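Local coordinates for inactivation-no-after-potential D protein (Drosophila melanogaster, PDB 5F67) that binds the TRP channel tail with high specificity through its third PDZ domain and probably acts as a scaffold in photoreceptor signalling, at residues A[14-19]-A[78-83]; A[35-40]-A[51-56]; A[69-74]-A[102-107]. All blocks are in the same frame, centred on the assembly; numbering follows the deposited sequence.

How the contacts relate
Near the modelled N terminus, segment 14-19 opens contact 1, which closes only when the chain arrives at 78-83. Contact 2 is nested within that loop: 35-40 and 51-56 pair as the two arms of a hairpin. Contact 3 starts after the hairpin has closed, at 69-74, and ends at 102-107, so its loop crosses that of contact 1 and takes in helix 86-95. Contacts 1 and 3 reach the same sheet, in which 79-80 and 72-76 are neighbours, T81 N lying 2.8 Å from L74 O. The hairpin of contact 2 is joined to contact 3 by I53, whose O lies 2.8 Å from G70 N. Contacts 1 and 2 lie on opposite sides of the chain's centre.

Contact 1 (A[14-19]-A[78-83]); sequences TKFIFD and QDVTLE
V80 is the main apolar meeting point of the two segments. Its CG2 methyl receives three side chains of 14-19: F16 CE2 at 3.8 Å, T14 CG2 at 4.0 Å and I17 CD1 at 4.1 Å. The phenyl ring of F16 presents its edge, the methyl lying near the ring plane, and the two side chains meet tip to tip. V80 CG1 adds a touch on F16 CZ. Further along the same segment L82 CD1 approaches F16 CE1 at 4.1 Å, again tip to tip but oblique to the ring. F16 reaches this pair with CG lying between the backbone N and the carbonyl carbon (chi1 78°). Within 14-19, I17 CG1 stands 3.9 Å above one face of the ring, offset toward the rim.

T14 to I17 form a type I beta turn, closed by I17 N bonding to T14 O at 3.1 Å, and the chain then runs on as a short helix. This N-terminal piece packs beside 79-80, one of the two outermost strands of the PDZ sheet, and touches 72-76 and 99-105 as well: T14 and I17 both meet A75 and I103. L82 rests on L74 and F21.

The polar part is indirect, for no hydrogen bond joins the two segments. T14 OG1 and Q78 NE2 lie 3.6 Å apart, and both bind D12 OD1, so a single carboxylate oxygen is bonded from each side of the contact. Q78 OE1 accepts from E13 N. The glutamine chain is bent at chi2 (-72°), which sets the position of CD, and the amide grips the chain just ahead of T14 with both its nitrogen and its oxygen.

Contact 2 (A[35-40]-A[51-56]); sequences LGIMVI and IFISDL
M38 pairs with both S54 and D55, a classic beta bulge that shifts the register by one residue before V39 meets I53. M38 O takes S54 N at 2.8 Å in a nearly straight bond (177°), with D55 N a weak second donor at 3.5 Å. In return M38 N donates to D55 O at 3.1 Å from well above the carbonyl plane. Past the bulge, I40 and F52 form a regular hydrogen-bonded pair, I40 N to F52 O and F52 N to I40 O, both 3.0 Å.

On the buried face I53 CD1 meets I37 CD1 at 3.8 Å, the side chains at about a right angle, and V39 CG1 at 3.9 Å. V39 continues to helix 86-95 at T90 and L93.

D55 OD1 accepts L56 N at 2.7 Å on its anti side and bonds weakly to the bound peptide's backbone; OD2 and L56 O are each hydrogen-bonded to a polar side chain of the peptide. L35, G36 and I37, corresponding to the carboxylate-binding loop of PDZ domains, and L56 bond the peptide through their backbones. Cross-strand bonds thus serve M38, I40, F52, S54 and D55, and I53 turns its backbone to G70 and D71; the peptide bonds are consistent with a role in recognition.

Contact 3 (A[69-74]-A[102-107]); sequences VGDMLL and MILLTL
D71 and T106 meet through a short hydrogen bond, T106 OG1 donating to D71 OD1 at 2.6 Å from above the carboxylate plane, 40° out of it. Beside it the strands pair in antiparallel fashion: M72 N to L105 O and L105 N to M72 O are both 2.9 Å, and L74 N reaches I103 O at 2.8 Å.

L73 CD1 touches L104 CD2 at 3.8 Å and, farther along, M102 CB at 4.0 Å; L74 CD1 lies 3.9 Å from L105 CB.

In the next shell, D71 OD2 takes a salt bridge from R25 NH2 and a bond from K68 N, so the carboxylate is held through both oxygens; R25 NH1 also bonds T106 OG1 weakly. An alanine in place of D71 would probably deprive T106 OG1 and K68 N of their acceptor and remove the carboxylate that R25 NH2 pairs with. A water donates weakly to G70 O and accepts from L107 N, bridging the segments where the strands part. M102 and L104 pack on V27 of strand 25-30, and 99-105 lies between 25-30 and 72-76, as in the PDZ fold, where the first and last strands run side by side.

Contact 1 (A[14-19]-A[78-83])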
loop_
_atom_site.group_PDB
_atom_site.type_symbol
_atom_site.label_atom_id
_atom_site.label_comp_id
_atom_site.label_asym_id
_atom_site.label_seq_id
_atom_site.Cartn_x
_atom_site.Cartn_y
_atom_site.Cartn_z
ATOM N N THR A 14 -9.876 5.032 -11.805
ATOM C CA THR A 14 -9.028 3.871 -11.527
ATOM C C THR A 14 -9.527 2.580 -12.180
ATOM O O THR A 14 -8.833 1.563 -12.128
ATOM C CB THR A 14 -8.852 3.635 -10.002
ATOM O OG1 THR A 14 -10.127 3.345 -9.403
ATOM C CG2 THR A 14 -8.244 4.864 -9.338
ATOM N N LYS A 15 -10.710 2.607 -12.800
ATOM C CA LYS A 15 -11.296 1.359 -13.300
ATOM C C LYS A 15 -10.437 0.690 -14.383
ATOM O O LYS A 15 -10.415 -0.535 -14.482
ATOM C CB LYS A 15 -12.746 1.559 -13.783
ATOM C CG LYS A 15 -13.463 0.258 -14.219
ATOM C CD LYS A 15 -14.945 0.472 -14.503
ATOM C CE LYS A 15 -15.735 0.745 -13.216
ATOM N NZ LYS A 15 -15.743 -0.421 -12.264
ATOM N N PHE A 16 -9.720 1.487 -15.174
ATOM C CA PHE A 16 -8.907 0.928 -16.250
ATOM C C PHE A 16 -7.836 -0.024 -15.718
ATOM O O PHE A 16 -7.363 -0.897 -16.445
ATOM C CB PHE A 16 -8.245 2.039 -17.088
ATOM C CG PHE A 16 -7.035 2.649 -16.444
ATOM C CD1 PHE A 16 -5.759 2.182 -16.747
ATOM C CD2 PHE A 16 -7.168 3.691 -15.530
ATOM C CE1 PHE A 16 -4.634 2.737 -16.143
ATOM C CE2 PHE A 16 -6.045 4.253 -14.930
ATOM C CZ PHE A 16 -4.780 3.775 -15.239
ATOM N N ILE A 17 -7.442 0.162 -14.459
ATOM C CA ILE A 17 -6.411 -0.672 -13.859
ATOM C C ILE A 17 -6.768 -2.157 -13.917
ATOM O O ILE A 17 -5.884 -3.007 -14.084
ATOM C CB ILE A 17 -6.124 -0.221 -12.411
ATOM C CG1 ILE A 17 -5.515 1.188 -12.427
ATOM C CG2 ILE A 17 -5.205 -1.208 -11.695
ATOM C CD1 ILE A 17 -5.422 1.857 -11.053
ATOM N N PHE A 18 -8.055 -2.477 -13.814
ATOM C CA PHE A 18 -8.471 -3.880 -13.796
ATOM C C PHE A 18 -8.495 -4.512 -15.182
ATOM O O PHE A 18 -8.740 -5.714 -15.311
ATOM C CB PHE A 18 -9.817 -4.040 -13.069
ATOM C CG PHE A 18 -9.751 -3.615 -11.637
ATOM C CD1 PHE A 18 -9.120 -4.426 -10.689
ATOM C CD2 PHE A 18 -10.248 -2.375 -11.242
ATOM C CE1 PHE A 18 -9.020 -4.012 -9.351
ATOM C CE2 PHE A 18 -10.144 -1.952 -9.911
ATOM C CZ PHE A 18 -9.532 -2.776 -8.963
ATOM N N ASP A 19 -8.251 -3.712 -16.216
ATOM C CA ASP A 19 -8.092 -4.276 -17.562
ATOM C C ASP A 19 -6.608 -4.473 -17.843
ATOM O O ASP A 19 -6.215 -5.393 -18.554
ATOM C CB ASP A 19 -8.717 -3.374 -18.636
ATOM C CG ASP A 19 -10.202 -3.610 -18.798
ATOM O OD1 ASP A 19 -10.790 -4.266 -17.908
ATOM O OD2 ASP A 19 -10.789 -3.147 -19.811
ATOM N N GLN A 78 -8.823 7.759 -5.373
ATOM C CA GLN A 78 -8.978 7.985 -6.815
ATOM C C GLN A 78 -7.685 8.402 -7.520
ATOM O O GLN A 78 -7.701 8.727 -8.709
ATOM C CB GLN A 78 -10.088 9.005 -7.090
ATOM C CG GLN A 78 -11.496 8.414 -7.049
ATOM C CD GLN A 78 -11.787 7.521 -8.251
ATOM O OE1 GLN A 78 -11.932 8.002 -9.380
ATOM N NE2 GLN A 78 -11.866 6.215 -8.013
ATOM N N ASP A 79 -6.569 8.395 -6.798
ATOM C CA ASP A 79 -5.279 8.739 -7.408
ATOM C C ASP A 79 -4.496 7.504 -7.868
ATOM O O ASP A 79 -4.077 6.677 -7.057
ATOM C CB ASP A 79 -4.438 9.572 -6.445
ATOM C CG ASP A 79 -5.063 10.926 -6.147
ATOM O OD1 ASP A 79 -5.001 11.815 -7.024
ATOM O OD2 ASP A 79 -5.610 11.103 -5.034
ATOM N N VAL A 80 -4.290 7.393 -9.176
ATOM C CA VAL A 80 -3.551 6.267 -9.744
ATOM C C VAL A 80 -2.064 6.385 -9.398
ATOM O O VAL A 80 -1.472 7.458 -9.548
ATOM C CB VAL A 80 -3.729 6.215 -11.272
ATOM C CG1 VAL A 80 -2.809 5.170 -11.890
ATOM C CG2 VAL A 80 -5.191 5.923 -11.618
ATOM N N THR A 81 -1.460 5.297 -8.916
ATOM C CA THR A 81 -0.051 5.337 -8.507
ATOM C C THR A 81 0.860 4.513 -9.410
ATOM O O THR A 81 2.027 4.292 -9.092
ATOM C CB THR A 81 0.142 4.881 -7.048
ATOM O OG1 THR A 81 -0.479 3.603 -6.863
ATOM C CG2 THR A 81 -0.491 5.892 -6.084
ATOM N N LEU A 82 0.322 4.091 -10.547
ATOM C CA LEU A 82 1.089 3.337 -11.527
ATOM C C LEU A 82 2.341 4.074 -11.969
ATOM O O LEU A 82 3.385 3.458 -12.194
ATOM C CB LEU A 82 0.227 3.045 -12.754
ATOM C CG LEU A 82 -0.427 1.674 -12.786
ATOM C CD1 LEU A 82 -1.399 1.592 -13.955
ATOM C CD2 LEU A 82 0.669 0.614 -12.901
ATOM N N GLU A 83 2.242 5.396 -12.084
ATOM C CA GLU A 83 3.381 6.190 -12.534
ATOM C C GLU A 83 3.942 7.114 -11.451
ATOM O O GLU A 83 4.744 8.004 -11.748
ATOM C CB GLU A 83 2.996 7.008 -13.772
ATOM C CG GLU A 83 2.407 6.181 -14.925
ATOM C CD GLU A 83 3.437 5.295 -15.614
ATOM O OE1 GLU A 83 4.652 5.555 -15.476
ATOM O OE2 GLU A 83 3.029 4.338 -16.307
#

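Contact 2 (A[35-40]-A[51-56])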
loop_
_atom_site.group_PDB
_atom_site.type_symbol
_atom_site.label_atom_id
_atom_site.label_comp_id
_atom_site.label_asym_id
_atom_site.label_seq_id
_atom_site.Cartn_x
_atom_site.Cartn_y
_atom_site.Cartn_z
ATOM N N LEU A 35 -1.961 3.268 8.530
ATOM C CA LEU A 35 -2.563 2.131 7.840
ATOM C C LEU A 35 -1.864 0.851 8.284
ATOM O O LEU A 35 -2.510 -0.168 8.574
ATOM C CB LEU A 35 -2.441 2.290 6.319
ATOM C CG LEU A 35 -3.156 3.514 5.742
ATOM C CD1 LEU A 35 -2.691 3.769 4.303
ATOM C CD2 LEU A 35 -4.669 3.312 5.800
ATOM N N GLY A 36 -0.535 0.917 8.360
ATOM C CA GLY A 36 0.257 -0.211 8.810
ATOM C C GLY A 36 1.196 -0.718 7.735
ATOM O O GLY A 36 1.567 -1.888 7.749
ATOM N N ILE A 37 1.589 0.150 6.800
ATOM C CA ILE A 37 2.471 -0.283 5.714
ATOM C C ILE A 37 3.667 0.634 5.539
ATOM O O ILE A 37 3.671 1.774 6.013
ATOM C CB ILE A 37 1.740 -0.306 4.341
ATOM C CG1 ILE A 37 1.165 1.084 4.013
ATOM C CG2 ILE A 37 0.640 -1.370 4.307
ATOM C CD1 ILE A 37 0.615 1.200 2.569
ATOM N N MET A 38 4.686 0.116 4.852
ATOM C CA MET A 38 5.739 0.944 4.273
ATOM C C MET A 38 5.831 0.574 2.805
ATOM O O MET A 38 5.401 -0.519 2.406
ATOM C CB MET A 38 7.081 0.696 4.967
ATOM C CG MET A 38 7.108 1.209 6.382
ATOM S SD MET A 38 8.562 0.631 7.240
ATOM C CE MET A 38 8.204 1.322 8.849
ATOM N N VAL A 39 6.367 1.473 1.984
ATOM C CA VAL A 39 6.500 1.179 0.572
ATOM C C VAL A 39 7.899 1.521 0.108
ATOM O O VAL A 39 8.645 2.229 0.800
ATOM C CB VAL A 39 5.462 1.942 -0.303
ATOM C CG1 VAL A 39 4.025 1.577 0.114
ATOM C CG2 VAL A 39 5.666 3.458 -0.191
ATOM N N ILE A 40 8.251 0.982 -1.051
ATOM C CA ILE A 40 9.487 1.352 -1.726
ATOM C C ILE A 40 9.168 1.570 -3.192
ATOM O O ILE A 40 8.126 1.114 -3.697
ATOM C CB ILE A 40 10.574 0.257 -1.588
ATOM C CG1 ILE A 40 10.059 -1.093 -2.078
ATOM C CG2 ILE A 40 11.061 0.148 -0.149
ATOM C CD1 ILE A 40 11.169 -2.116 -2.273
ATOM N N ILE A 51 5.551 1.183 -7.350
ATOM C CA ILE A 51 5.524 1.258 -5.895
ATOM C C ILE A 51 5.069 -0.086 -5.336
ATOM O O ILE A 51 4.043 -0.625 -5.759
ATOM C CB ILE A 51 4.541 2.348 -5.422
ATOM C CG1 ILE A 51 4.917 3.694 -6.062
ATOM C CG2 ILE A 51 4.523 2.441 -3.891
ATOM C CD1 ILE A 51 6.230 4.302 -5.531
ATOM N N PHE A 52 5.829 -0.622 -4.383
ATOM C CA PHE A 52 5.511 -1.930 -3.801
ATOM C C PHE A 52 5.450 -1.851 -2.287
ATOM O O PHE A 52 6.202 -1.111 -1.661
ATOM C CB PHE A 52 6.562 -2.968 -4.210
ATOM C CG PHE A 52 6.603 -3.229 -5.688
ATOM C CD1 PHE A 52 7.363 -2.423 -6.528
ATOM C CD2 PHE A 52 5.875 -4.272 -6.241
ATOM C CE1 PHE A 52 7.397 -2.653 -7.896
ATOM C CE2 PHE A 52 5.909 -4.518 -7.617
ATOM C CZ PHE A 52 6.675 -3.704 -8.443
ATOM N N ILE A 53 4.539 -2.608 -1.687
ATOM C CA ILE A 53 4.518 -2.720 -0.233
ATOM C C ILE A 53 5.811 -3.403 0.210
ATOM O O ILE A 53 6.151 -4.470 -0.308
ATOM C CB ILE A 53 3.324 -3.566 0.251
ATOM C CG1 ILE A 53 2.006 -3.000 -0.292
ATOM C CG2 ILE A 53 3.305 -3.654 1.785
ATOM C CD1 ILE A 53 1.708 -1.570 0.181
ATOM N N SER A 54 6.524 -2.800 1.162
ATOM C CA SER A 54 7.831 -3.310 1.581
ATOM C C SER A 54 7.828 -3.808 3.021
ATOM O O SER A 54 8.721 -4.545 3.433
ATOM C CB SER A 54 8.896 -2.229 1.411
ATOM O OG SER A 54 8.597 -1.101 2.216
ATOM N N ASP A 55 6.835 -3.392 3.799
ATOM C CA ASP A 55 6.717 -3.902 5.153
ATOM C C ASP A 55 5.291 -3.743 5.615
ATOM O O ASP A 55 4.510 -2.984 5.036
ATOM C CB ASP A 55 7.700 -3.201 6.112
ATOM C CG ASP A 55 8.117 -4.087 7.277
ATOM O OD1 ASP A 55 7.432 -5.096 7.555
ATOM O OD2 ASP A 55 9.143 -3.781 7.922
ATOM N N LEU A 56 4.942 -4.480 6.659
ATOM C CA LEU A 56 3.564 -4.542 7.114
ATOM C C LEU A 56 3.627 -4.650 8.623
ATOM O O LEU A 56 4.409 -5.444 9.156
ATOM C CB LEU A 56 2.889 -5.779 6.510
ATOM C CG LEU A 56 1.422 -6.039 6.805
ATOM C CD1 LEU A 56 0.565 -4.991 6.120
ATOM C CD2 LEU A 56 1.072 -7.438 6.313
#

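Contact 3 (A[69-74]-A[102-107])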
loop_
_atom_site.group_PDB
_atom_site.type_symbol
_atom_site.label_atom_id
_atom_site.label_comp_id
_atom_site.label_asym_id
_atom_site.label_seq_id
_atom_site.Cartn_x
_atom_site.Cartn_y
_atom_site.Cartn_z
ATOM N N VAL A 69 3.200 -7.994 1.952
ATOM C CA VAL A 69 4.511 -7.491 1.547
ATOM C C VAL A 69 4.793 -7.985 0.133
ATOM O O VAL A 69 4.576 -9.164 -0.175
ATOM C CB VAL A 69 5.628 -7.953 2.511
ATOM C CG1 VAL A 69 7.005 -7.540 1.996
ATOM C CG2 VAL A 69 5.390 -7.384 3.918
ATOM N N GLY A 70 5.259 -7.080 -0.727
ATOM C CA GLY A 70 5.534 -7.421 -2.114
ATOM C C GLY A 70 4.419 -7.019 -3.068
ATOM O O GLY A 70 4.628 -7.004 -4.284
ATOM N N ASP A 71 3.233 -6.708 -2.538
ATOM C CA ASP A 71 2.112 -6.305 -3.400
ATOM C C ASP A 71 2.456 -5.016 -4.134
ATOM O O ASP A 71 3.086 -4.124 -3.552
ATOM C CB ASP A 71 0.851 -6.037 -2.581
ATOM C CG ASP A 71 0.134 -7.298 -2.156
ATOM O OD1 ASP A 71 0.542 -8.405 -2.581
ATOM O OD2 ASP A 71 -0.861 -7.172 -1.398
ATOM N N MET A 72 2.046 -4.898 -5.395
ATOM C CA MET A 72 2.237 -3.629 -6.107
ATOM C C MET A 72 1.061 -2.716 -5.798
ATOM O O MET A 72 -0.086 -3.149 -5.847
ATOM C CB MET A 72 2.320 -3.866 -7.615
ATOM C CG MET A 72 2.753 -2.650 -8.435
ATOM S SD MET A 72 2.725 -3.047 -10.205
ATOM C CE MET A 72 3.492 -1.551 -10.860
ATOM N N LEU A 73 1.348 -1.461 -5.468
ATOM C CA LEU A 73 0.318 -0.478 -5.140
ATOM C C LEU A 73 -0.046 0.306 -6.395
ATOM O O LEU A 73 0.794 1.039 -6.950
ATOM C CB LEU A 73 0.832 0.474 -4.045
ATOM C CG LEU A 73 -0.126 1.608 -3.683
ATOM C CD1 LEU A 73 -1.408 1.070 -3.058
ATOM C CD2 LEU A 73 0.560 2.600 -2.740
ATOM N N LEU A 74 -1.288 0.140 -6.852
ATOM C CA LEU A 74 -1.702 0.675 -8.147
ATOM C C LEU A 74 -2.571 1.936 -8.045
ATOM O O LEU A 74 -2.600 2.745 -8.972
ATOM C CB LEU A 74 -2.429 -0.408 -8.947
ATOM C CG LEU A 74 -1.588 -1.673 -9.159
ATOM C CD1 LEU A 74 -2.437 -2.793 -9.748
ATOM C CD2 LEU A 74 -0.424 -1.378 -10.074
ATOM N N MET A 102 -7.256 1.121 -1.489
ATOM C CA MET A 102 -6.031 0.843 -2.220
ATOM C C MET A 102 -6.281 -0.269 -3.228
ATOM O O MET A 102 -6.989 -1.231 -2.934
ATOM C CB MET A 102 -4.919 0.431 -1.258
ATOM C CG MET A 102 -4.495 1.559 -0.314
ATOM S SD MET A 102 -3.064 1.102 0.682
ATOM C CE MET A 102 -3.807 -0.000 1.886
ATOM N N ILE A 103 -5.704 -0.127 -4.416
ATOM C CA ILE A 103 -5.764 -1.202 -5.386
ATOM C C ILE A 103 -4.400 -1.846 -5.354
ATOM O O ILE A 103 -3.375 -1.172 -5.528
ATOM C CB ILE A 103 -6.052 -0.695 -6.807
ATOM C CG1 ILE A 103 -7.458 -0.084 -6.860
ATOM C CG2 ILE A 103 -5.972 -1.848 -7.796
ATOM C CD1 ILE A 103 -7.822 0.496 -8.215
ATOM N N LEU A 104 -4.391 -3.151 -5.113
ATOM C CA LEU A 104 -3.152 -3.888 -4.908
ATOM C C LEU A 104 -3.075 -5.078 -5.843
ATOM O O LEU A 104 -4.088 -5.677 -6.177
ATOM C CB LEU A 104 -3.091 -4.398 -3.466
ATOM C CG LEU A 104 -2.984 -3.352 -2.355
ATOM C CD1 LEU A 104 -3.242 -3.997 -0.992
ATOM C CD2 LEU A 104 -1.619 -2.657 -2.384
ATOM N N LEU A 105 -1.861 -5.445 -6.236
ATOM C CA LEU A 105 -1.665 -6.624 -7.077
ATOM C C LEU A 105 -0.646 -7.546 -6.421
ATOM O O LEU A 105 0.516 -7.166 -6.217
ATOM C CB LEU A 105 -1.170 -6.217 -8.470
ATOM C CG LEU A 105 -0.809 -7.372 -9.414
ATOM C CD1 LEU A 105 -2.046 -8.180 -9.814
ATOM C CD2 LEU A 105 -0.116 -6.840 -10.649
ATOM N N THR A 106 -1.079 -8.749 -6.062
ATOM C CA THR A 106 -0.159 -9.732 -5.496
ATOM C C THR A 106 0.431 -10.511 -6.654
ATOM O O THR A 106 -0.307 -11.025 -7.502
ATOM C CB THR A 106 -0.877 -10.701 -4.523
ATOM O OG1 THR A 106 -1.370 -9.968 -3.397
ATOM C CG2 THR A 106 0.084 -11.769 -4.016
ATOM N N LEU A 107 1.755 -10.583 -6.709
ATOM C CA LEU A 107 2.430 -11.223 -7.834
ATOM C C LEU A 107 2.862 -12.642 -7.463
ATOM O O LEU A 107 3.382 -12.882 -6.367
ATOM C CB LEU A 107 3.611 -10.360 -8.294
ATOM C CG LEU A 107 3.116 -9.031 -8.877
ATOM C CD1 LEU A 107 4.094 -7.896 -8.653
ATOM C CD2 LEU A 107 2.836 -9.180 -10.341
HETATM O O HOH W 1 3.672 -9.809 -4.745
#